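Local coordinates for protein endonuclease IV (Thermus thermophilus, PDB 3AAM) that cleaves phosphodiester bonds at apurinic or apyrimidinic sites in DNA during base excision repair, and also has 3'-5' exonuclease activity, at residues V138-A142 with H172-A176; F152-A156 with A190-V195; V16-E21 with A53-R58; K13-A17 with R44-E50. All blocks are in the same frame, centred on the assembly; numbering follows the deposited sequence.

The four contacts sample two opposite flanks of one TIM barrel. Contact 1 is the buried one, at the end of strand 135-139 next to the manganese ion, and rests on a hydrogen bond and a metal bond of one histidine. The other three are partly buried, in the outer helix layer. Contact 2, its centre about 12 Å away on the same flank, joins helices 152-159 and 184-194 through apolar groups; its Leu155 touches Asn140. Contacts 3 and 4 lie across the barrel, centres about 31 and 32 Å from that of contact 1. Both join helices 15-26 and 48-60 and share Val16 and Ala17, yet contact 3 is hydrocarbon packing whereas contact 4 centres on a carboxylate.

Contact 1 (V138-A142 with H172-A176); sequences VENTA and HAYAA. With MN (manganese (II) ion), chain B.
The His172 ring bridges the backbone of 140-142 and the manganese ion, one ring nitrogen to each. ND1 donates to Asn140 O at 2.7 Å with an N-H...O angle of 155°; the oxygen lies only 8° out of the ring plane, and the donor in turn lies in the carbonyl plane, and the bond, together with the metal on NE2, holds the rotation of the imidazole. His172 NE2 is thereby presented to the manganese at 2.2 Å, a site completed by Asp217 and His219 among others. The carbonyl is thus a second-shell group that orients a metal ligand. Glu139 meets the same ring at its edge: OE1 is 3.8 Å from His172 CE1, with carboxylate and ring planes 61° apart. In the TIM barrel this is the mouth at the C-terminal ends of the strands, where 135-139 runs out into a loop beside helix 170-176. Asn140 turns its amide toward the helix, CG lying between backbone N and carbonyl carbon, and ND2 comes 3.6 Å from Ala173 CB, while OD1 accepts from Asp169 N. Past the imidazole small groups meet: Ala142 CB lies 3.7 Å from Ala175 CB, and Ala142 CA makes a CA-H...O contact of 3.5 Å with the backbone O of His172.

Contact 2 (F152-A156 with A190-V195); sequences FEELA and ALDRAV
Ala190 opens the contact modestly, its CB 4.2 Å from CD2 of the Phe152 ring. One residue on, Leu191 carries the main interaction. Its CD1 sits above the centre of that ring, 3.6 Å from the centroid and 14° off the normal, a CH-pi contact over one face. The leucine has CG anti to its own backbone nitrogen (chi1 -176°), which carries the methyl across to the phenyl group, and the two side chains cross at about a right angle. Leu191 CA also comes 3.5 Å from Phe152 CD2, evidence that ring and helix backbone are in direct touch. At Ala194 the methyl lies 3.7 Å from Phe152 CB and is approached equally by the carboxylate end of Glu153, whose charge pairs with Arg151. Ala194 O lies 3.1 Å from Ala156 CB, a tight spot. Val195, just past the helix end, places CG2 3.4 Å from Phe152 O and 4.0 Å from Ala156 CB. No hydrogen bond joins the segments. Leu191 and Phe152 both reach Leu168 of strand 165-169, and the axes of segments 152-156 and 190-194 come within 9.0 Å at a signed crossing angle of -31°: two neighbouring outer helices packed side by side over a strand, as in a TIM barrel.

Contact 3 (V16-E21 with A53-R58); sequences VAGAVE and AFRALR
Val20 is the bump that packs into the surface of helix 48-60, between Phe54, Leu57 and Arg58, its two methyls parting to reach different hollows. Val20 CG2 lies 3.5 Å from Phe54 CE1, approaching the ring obliquely, and also packs on Arg58 CG. Val20 CG1 lies against the backbone at Arg58 N, 3.6 Å away, and the Leu57 side chain, 3.7 Å from CB. With CG1 anti to the backbone N (chi1 -179°), one methyl faces Leu57 and Arg58 N and the other the Phe54 ring. In the reverse direction Leu57 pushes CD1 against helix 15-26, where it meets Ala17 CB at 3.5 Å; the small alanine forms the floor of that hollow, and the carboxylate end of Glu21 closes in at one flank. Within the TIM barrel these are neighbouring outer helices, and their segments run nearly parallel, 9° apart with axes 8.7 Å from each other. Phe54 lies on the inward side of the pair, touching Phe31 of strand 31-34. Its ring is met at the edge by Val16 O, 3.5 Å from CD1, and Val16 CG2 is 3.6 Å from the same carbon. An alanine in place of Phe54 is likely to open a gap beside Val16 CG2 and Val20 CG2, taking away the surface on which both methyls rest. Arg58 CG lies over one ring face, offset toward its rim, while the guanidinium reaches on to Leu64 O.

Contact 4 (K13-A17 with R44-E50); sequences KKGVA and RALSPAE
The start of helix 15-26 is met by the first turn of helix 48-60 and the loop leading into it, and the contact centres on one carboxylate oxygen. Glu50 OE2 accepts from Val16 N at 3.0 Å, the N-H...O angle being 176°, hence almost straight. This donor comes from above the carboxylate, 53° out of its plane. Arg44 forms a salt bridge with the same carboxylate, end-on with two nitrogens on OE2. Arg44 NH2 lies 3.0 Å from Glu50 OE2, which uses its syn lone pair; NH1 is 3.1 Å from that oxygen, on the syn side but out of the carboxylate plane, and NH2 also makes a weak bond to OE1. Three donors converge on OE2, which would be expected to favour the ionised acid. The glutamate reaches them because CG is anti to its nitrogen (chi1 -164°) and the chain continues extended. Beside the bond, Val16 CG2 lies 3.1 Å from Glu50 OE2, a tight approach, and touches Leu46 CD1 at 4.2 Å. Gly15, with a positive phi that favours glycine, brings its CA to 3.4 Å from Arg44 NH2, a position with little space for a side chain. An alanine instead of Glu50 would probably leave Val16 N and the Arg44 guanidinium without their shared acceptor, and the arginine freer to swing. Ser47 occupies the N-cap of helix 48-60, its OG accepting from Glu50 N at 3.1 Å. Glu50 thus joins two helix beginnings, its backbone in a serine N-cap and its side chain at the N-terminal end of the neighbouring outer helix of the TIM barrel.

Contact 1 (V138-A142 with H172-A176)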
# COMPACT_ATOMS: atom_id res chain seq x y z
N VAL A 138 -0.77 -6.27 -4.73
CA VAL A 138 -2.20 -6.07 -4.93
C VAL A 138 -2.84 -6.05 -3.55
O VAL A 138 -2.53 -6.89 -2.71
CB VAL A 138 -2.83 -7.19 -5.79
CG1 VAL A 138 -2.29 -7.12 -7.21
CG2 VAL A 138 -2.54 -8.55 -5.18
N GLU A 139 -3.72 -5.08 -3.32
CA GLU A 139 -4.38 -4.96 -2.03
C GLU A 139 -5.70 -5.71 -1.98
O GLU A 139 -6.35 -5.90 -3.00
CB GLU A 139 -4.70 -3.49 -1.72
CG GLU A 139 -3.72 -2.47 -2.28
CD GLU A 139 -4.18 -1.02 -2.07
OE1 GLU A 139 -5.40 -0.75 -2.20
OE2 GLU A 139 -3.33 -0.16 -1.80
N ASN A 140 -6.07 -6.15 -0.78
CA ASN A 140 -7.37 -6.79 -0.62
C ASN A 140 -8.31 -5.59 -0.55
O ASN A 140 -7.87 -4.47 -0.24
CB ASN A 140 -7.44 -7.60 0.68
CG ASN A 140 -7.10 -6.77 1.90
OD1 ASN A 140 -5.97 -6.30 2.05
ND2 ASN A 140 -8.07 -6.59 2.78
N THR A 141 -9.58 -5.80 -0.85
CA THR A 141 -10.54 -4.70 -0.86
C THR A 141 -11.76 -4.92 0.03
O THR A 141 -11.96 -6.00 0.58
CB THR A 141 -11.05 -4.44 -2.28
OG1 THR A 141 -11.80 -5.57 -2.74
CG2 THR A 141 -9.88 -4.22 -3.23
N ALA A 142 -12.57 -3.87 0.15
CA ALA A 142 -13.79 -3.92 0.94
C ALA A 142 -14.84 -4.79 0.26
O ALA A 142 -15.80 -5.23 0.88
CB ALA A 142 -14.32 -2.51 1.15
N HIS A 172 -9.88 -2.34 4.75
CA HIS A 172 -10.56 -3.07 3.68
C HIS A 172 -11.03 -4.44 4.17
O HIS A 172 -12.16 -4.85 3.90
CB HIS A 172 -9.63 -3.26 2.49
CG HIS A 172 -9.24 -1.99 1.81
ND1 HIS A 172 -8.38 -1.96 0.73
CD2 HIS A 172 -9.57 -0.70 2.06
CE1 HIS A 172 -8.20 -0.70 0.35
NE2 HIS A 172 -8.91 0.08 1.14
N ALA A 173 -10.15 -5.13 4.89
CA ALA A 173 -10.47 -6.45 5.41
C ALA A 173 -11.67 -6.40 6.35
O ALA A 173 -12.59 -7.21 6.25
CB ALA A 173 -9.26 -7.04 6.14
N TYR A 174 -11.67 -5.42 7.25
CA TYR A 174 -12.76 -5.26 8.20
C TYR A 174 -14.06 -5.00 7.45
O TYR A 174 -15.08 -5.62 7.73
CB TYR A 174 -12.45 -4.10 9.15
CG TYR A 174 -13.35 -4.02 10.36
CD1 TYR A 174 -13.38 -5.06 11.29
CD2 TYR A 174 -14.16 -2.92 10.58
CE1 TYR A 174 -14.20 -5.00 12.41
CE2 TYR A 174 -14.99 -2.84 11.70
CZ TYR A 174 -15.00 -3.89 12.61
OH TYR A 174 -15.81 -3.83 13.72
N ALA A 175 -14.01 -4.08 6.49
CA ALA A 175 -15.19 -3.74 5.70
C ALA A 175 -15.71 -4.93 4.91
O ALA A 175 -16.90 -5.03 4.64
CB ALA A 175 -14.88 -2.58 4.76
N ALA A 176 -14.81 -5.84 4.55
CA ALA A 176 -15.19 -7.02 3.78
C ALA A 176 -15.79 -8.13 4.63
O ALA A 176 -16.45 -9.03 4.10
CB ALA A 176 -13.98 -7.54 3.02
MN MN B . -9.13 2.31 1.09
O HOH W 1 -9.77 4.63 0.38

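Contact 2 (F152-A156 with A190-V195)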
# COMPACT_ATOMS: atom_id res chain seq x y z
N PHE A 152 -9.31 -13.34 0.70
CA PHE A 152 -7.89 -13.63 0.60
C PHE A 152 -7.63 -14.73 -0.43
O PHE A 152 -6.62 -14.69 -1.13
CB PHE A 152 -7.31 -14.05 1.96
CG PHE A 152 -7.40 -12.98 3.02
CD1 PHE A 152 -7.38 -11.64 2.67
CD2 PHE A 152 -7.47 -13.32 4.37
CE1 PHE A 152 -7.42 -10.64 3.65
CE2 PHE A 152 -7.51 -12.34 5.35
CZ PHE A 152 -7.48 -11.00 4.99
N GLU A 153 -8.55 -15.69 -0.54
CA GLU A 153 -8.39 -16.77 -1.51
C GLU A 153 -8.35 -16.24 -2.93
O GLU A 153 -7.69 -16.82 -3.79
CB GLU A 153 -9.53 -17.79 -1.39
CG GLU A 153 -9.47 -18.72 -0.19
CD GLU A 153 -9.80 -18.03 1.12
OE1 GLU A 153 -10.38 -16.92 1.08
OE2 GLU A 153 -9.49 -18.60 2.18
N GLU A 154 -9.08 -15.16 -3.19
CA GLU A 154 -9.10 -14.60 -4.54
C GLU A 154 -7.74 -13.96 -4.83
O GLU A 154 -7.22 -14.08 -5.94
CB GLU A 154 -10.21 -13.56 -4.70
CG GLU A 154 -10.35 -13.07 -6.14
CD GLU A 154 -11.64 -12.32 -6.40
OE1 GLU A 154 -11.73 -11.13 -6.05
OE2 GLU A 154 -12.58 -12.94 -6.95
N LEU A 155 -7.18 -13.29 -3.83
CA LEU A 155 -5.88 -12.67 -3.99
C LEU A 155 -4.83 -13.74 -4.23
O LEU A 155 -3.91 -13.54 -5.03
CB LEU A 155 -5.49 -11.86 -2.74
CG LEU A 155 -6.15 -10.50 -2.54
CD1 LEU A 155 -7.64 -10.67 -2.35
CD2 LEU A 155 -5.53 -9.80 -1.34
N ALA A 156 -4.95 -14.86 -3.54
CA ALA A 156 -3.99 -15.95 -3.72
C ALA A 156 -4.01 -16.41 -5.17
O ALA A 156 -2.97 -16.70 -5.76
CB ALA A 156 -4.32 -17.10 -2.78
N ALA A 190 -5.95 -16.59 8.66
CA ALA A 190 -6.67 -16.81 7.41
C ALA A 190 -5.83 -16.34 6.24
O ALA A 190 -5.77 -16.99 5.20
CB ALA A 190 -8.01 -16.08 7.44
N LEU A 191 -5.17 -15.20 6.40
CA LEU A 191 -4.35 -14.66 5.34
C LEU A 191 -3.15 -15.56 5.07
O LEU A 191 -2.76 -15.77 3.92
CB LEU A 191 -3.87 -13.25 5.70
CG LEU A 191 -3.07 -12.51 4.62
CD1 LEU A 191 -3.91 -12.37 3.35
CD2 LEU A 191 -2.66 -11.14 5.14
N ASP A 192 -2.57 -16.12 6.13
CA ASP A 192 -1.42 -16.99 5.99
C ASP A 192 -1.80 -18.30 5.30
O ASP A 192 -1.03 -18.84 4.51
CB ASP A 192 -0.81 -17.29 7.36
CG ASP A 192 0.52 -18.01 7.26
OD1 ASP A 192 1.36 -17.57 6.45
OD2 ASP A 192 0.72 -19.00 7.99
N ARG A 193 -2.99 -18.80 5.60
CA ARG A 193 -3.46 -20.04 4.99
C ARG A 193 -3.76 -19.86 3.50
O ARG A 193 -3.39 -20.69 2.68
CB ARG A 193 -4.71 -20.55 5.71
CG ARG A 193 -5.32 -21.78 5.04
CD ARG A 193 -6.51 -22.35 5.82
NE ARG A 193 -7.62 -21.40 5.95
CZ ARG A 193 -7.74 -20.52 6.93
NH1 ARG A 193 -8.78 -19.70 6.96
NH2 ARG A 193 -6.82 -20.45 7.89
N ALA A 194 -4.44 -18.76 3.17
CA ALA A 194 -4.82 -18.49 1.79
C ALA A 194 -3.70 -17.95 0.91
O ALA A 194 -3.44 -18.48 -0.17
CB ALA A 194 -6.00 -17.51 1.77
N VAL A 195 -3.02 -16.91 1.38
CA VAL A 195 -1.96 -16.28 0.61
C VAL A 195 -0.56 -16.66 1.06
O VAL A 195 0.32 -16.95 0.24
CB VAL A 195 -2.10 -14.74 0.68
CG1 VAL A 195 -0.88 -14.06 0.05
CG2 VAL A 195 -3.37 -14.31 -0.05

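Contact 3 (V16-E21 with A53-R58)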
# COMPACT_ATOMS: atom_id res chain seq x y z
N VAL A 16 10.25 14.38 -5.17
CA VAL A 16 10.28 13.15 -4.39
C VAL A 16 11.33 13.19 -3.29
O VAL A 16 11.23 12.48 -2.29
CB VAL A 16 10.52 11.91 -5.29
CG1 VAL A 16 9.38 11.75 -6.28
CG2 VAL A 16 11.85 12.05 -6.02
N ALA A 17 12.36 14.02 -3.48
CA ALA A 17 13.41 14.14 -2.48
C ALA A 17 12.83 14.72 -1.20
O ALA A 17 13.28 14.41 -0.10
CB ALA A 17 14.53 15.03 -3.01
N GLY A 18 11.83 15.58 -1.35
CA GLY A 18 11.20 16.19 -0.20
C GLY A 18 10.57 15.17 0.73
O GLY A 18 10.56 15.35 1.95
N ALA A 19 10.04 14.10 0.16
CA ALA A 19 9.42 13.05 0.95
C ALA A 19 10.46 12.34 1.81
O ALA A 19 10.20 12.01 2.96
CB ALA A 19 8.71 12.05 0.04
N VAL A 20 11.63 12.08 1.23
CA VAL A 20 12.68 11.41 1.99
C VAL A 20 13.06 12.29 3.18
O VAL A 20 13.20 11.81 4.30
CB VAL A 20 13.95 11.19 1.12
CG1 VAL A 20 15.01 10.46 1.94
CG2 VAL A 20 13.60 10.37 -0.11
N GLU A 21 13.20 13.59 2.94
CA GLU A 21 13.56 14.52 4.01
C GLU A 21 12.51 14.57 5.11
O GLU A 21 12.85 14.61 6.29
CB GLU A 21 13.79 15.92 3.46
CG GLU A 21 14.91 16.01 2.44
CD GLU A 21 15.23 17.43 2.06
OE1 GLU A 21 15.96 17.63 1.07
OE2 GLU A 21 14.76 18.36 2.76
N ALA A 53 19.19 12.60 -6.19
CA ALA A 53 18.92 13.21 -4.89
C ALA A 53 18.10 12.27 -4.01
O ALA A 53 18.39 12.11 -2.82
CB ALA A 53 18.19 14.53 -5.08
N PHE A 54 17.08 11.65 -4.59
CA PHE A 54 16.21 10.73 -3.87
C PHE A 54 17.03 9.57 -3.30
O PHE A 54 16.97 9.27 -2.11
CB PHE A 54 15.14 10.18 -4.81
CG PHE A 54 14.16 9.25 -4.14
CD1 PHE A 54 13.04 9.74 -3.50
CD2 PHE A 54 14.39 7.88 -4.15
CE1 PHE A 54 12.14 8.88 -2.87
CE2 PHE A 54 13.50 7.01 -3.52
CZ PHE A 54 12.38 7.51 -2.88
N ARG A 55 17.79 8.91 -4.17
CA ARG A 55 18.62 7.79 -3.74
C ARG A 55 19.67 8.19 -2.71
O ARG A 55 19.85 7.50 -1.71
CB ARG A 55 19.31 7.16 -4.96
CG ARG A 55 18.38 6.37 -5.87
CD ARG A 55 19.13 5.84 -7.09
NE ARG A 55 18.32 4.93 -7.89
CZ ARG A 55 18.40 3.61 -7.84
NH1 ARG A 55 17.62 2.86 -8.61
NH2 ARG A 55 19.28 3.02 -7.04
N ALA A 56 20.37 9.29 -2.95
CA ALA A 56 21.41 9.75 -2.03
C ALA A 56 20.83 10.10 -0.67
O ALA A 56 21.39 9.73 0.36
CB ALA A 56 22.13 10.95 -2.62
N LEU A 57 19.71 10.81 -0.67
CA LEU A 57 19.07 11.19 0.58
C LEU A 57 18.58 9.96 1.33
O LEU A 57 18.75 9.85 2.55
CB LEU A 57 17.90 12.15 0.31
CG LEU A 57 18.29 13.57 -0.09
CD1 LEU A 57 17.07 14.30 -0.64
CD2 LEU A 57 18.86 14.31 1.12
N ARG A 58 17.97 9.02 0.61
CA ARG A 58 17.47 7.80 1.24
C ARG A 58 18.58 6.98 1.88
O ARG A 58 18.50 6.59 3.04
CB ARG A 58 16.73 6.93 0.22
CG ARG A 58 15.23 7.14 0.19
CD ARG A 58 14.50 5.80 0.23
NE ARG A 58 14.84 4.95 -0.91
CZ ARG A 58 14.43 3.69 -1.06
NH1 ARG A 58 14.78 3.00 -2.13
NH2 ARG A 58 13.67 3.12 -0.14

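Contact 4 (K13-A17 with R44-E50)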
# COMPACT_ATOMS: atom_id res chain seq x y z
N LYS A 13 8.84 22.15 -4.91
CA LYS A 13 10.19 22.21 -5.45
C LYS A 13 11.13 21.10 -4.98
O LYS A 13 12.16 20.86 -5.61
CB LYS A 13 10.80 23.58 -5.11
CG LYS A 13 9.98 24.76 -5.62
CD LYS A 13 10.12 24.95 -7.12
CE LYS A 13 11.51 25.45 -7.48
NZ LYS A 13 11.63 25.90 -8.90
N LYS A 14 10.79 20.44 -3.88
CA LYS A 14 11.62 19.37 -3.35
C LYS A 14 11.35 18.05 -4.08
O LYS A 14 12.15 17.11 -3.99
CB LYS A 14 11.37 19.18 -1.85
CG LYS A 14 11.71 20.37 -0.99
CD LYS A 14 13.21 20.64 -0.95
CE LYS A 14 13.55 21.71 0.07
NZ LYS A 14 13.10 21.32 1.43
N GLY A 15 10.23 17.97 -4.78
CA GLY A 15 9.89 16.76 -5.50
C GLY A 15 9.88 15.53 -4.61
O GLY A 15 9.54 15.61 -3.43
N VAL A 16 10.25 14.38 -5.17
CA VAL A 16 10.28 13.15 -4.39
C VAL A 16 11.33 13.19 -3.29
O VAL A 16 11.23 12.48 -2.29
CB VAL A 16 10.52 11.91 -5.29
CG1 VAL A 16 9.38 11.75 -6.28
CG2 VAL A 16 11.85 12.05 -6.02
N ALA A 17 12.36 14.02 -3.48
CA ALA A 17 13.41 14.14 -2.48
C ALA A 17 12.83 14.72 -1.20
O ALA A 17 13.28 14.41 -0.10
CB ALA A 17 14.53 15.03 -3.01
N ARG A 44 4.42 12.13 -14.28
CA ARG A 44 5.24 13.22 -13.77
C ARG A 44 6.70 13.03 -14.14
O ARG A 44 7.31 12.02 -13.79
CB ARG A 44 5.10 13.31 -12.25
CG ARG A 44 6.03 14.31 -11.58
CD ARG A 44 5.83 14.29 -10.07
NE ARG A 44 6.73 15.20 -9.37
CZ ARG A 44 8.04 14.99 -9.22
NH1 ARG A 44 8.60 13.90 -9.73
NH2 ARG A 44 8.78 15.88 -8.57
N ALA A 45 7.26 14.01 -14.84
CA ALA A 45 8.65 13.94 -15.26
C ALA A 45 9.58 13.75 -14.06
O ALA A 45 9.45 14.43 -13.04
CB ALA A 45 9.03 15.20 -16.02
N LEU A 46 10.51 12.82 -14.20
CA LEU A 46 11.47 12.53 -13.15
C LEU A 46 12.87 12.69 -13.74
O LEU A 46 13.33 11.82 -14.48
CB LEU A 46 11.26 11.11 -12.63
CG LEU A 46 11.95 10.73 -11.32
CD1 LEU A 46 11.38 11.59 -10.19
CD2 LEU A 46 11.72 9.25 -11.03
N SER A 47 13.53 13.79 -13.41
CA SER A 47 14.87 14.08 -13.92
C SER A 47 15.97 13.24 -13.26
O SER A 47 15.81 12.79 -12.13
CB SER A 47 15.20 15.56 -13.70
OG SER A 47 15.46 15.82 -12.34
N PRO A 48 17.09 13.03 -13.96
CA PRO A 48 18.19 12.25 -13.40
C PRO A 48 18.71 12.86 -12.10
O PRO A 48 19.13 12.15 -11.19
CB PRO A 48 19.23 12.28 -14.52
CG PRO A 48 18.38 12.32 -15.75
CD PRO A 48 17.34 13.34 -15.38
N ALA A 49 18.68 14.19 -12.02
CA ALA A 49 19.15 14.88 -10.83
C ALA A 49 18.24 14.57 -9.65
O ALA A 49 18.71 14.39 -8.53
CB ALA A 49 19.19 16.38 -11.08
N GLU A 50 16.93 14.51 -9.90
CA GLU A 50 15.99 14.20 -8.83
C GLU A 50 16.17 12.75 -8.40
O GLU A 50 16.08 12.43 -7.21
CB GLU A 50 14.54 14.44 -9.28
CG GLU A 50 13.57 14.51 -8.11
CD GLU A 50 12.15 14.91 -8.50
OE1 GLU A 50 11.99 15.90 -9.25
OE2 GLU A 50 11.20 14.25 -8.05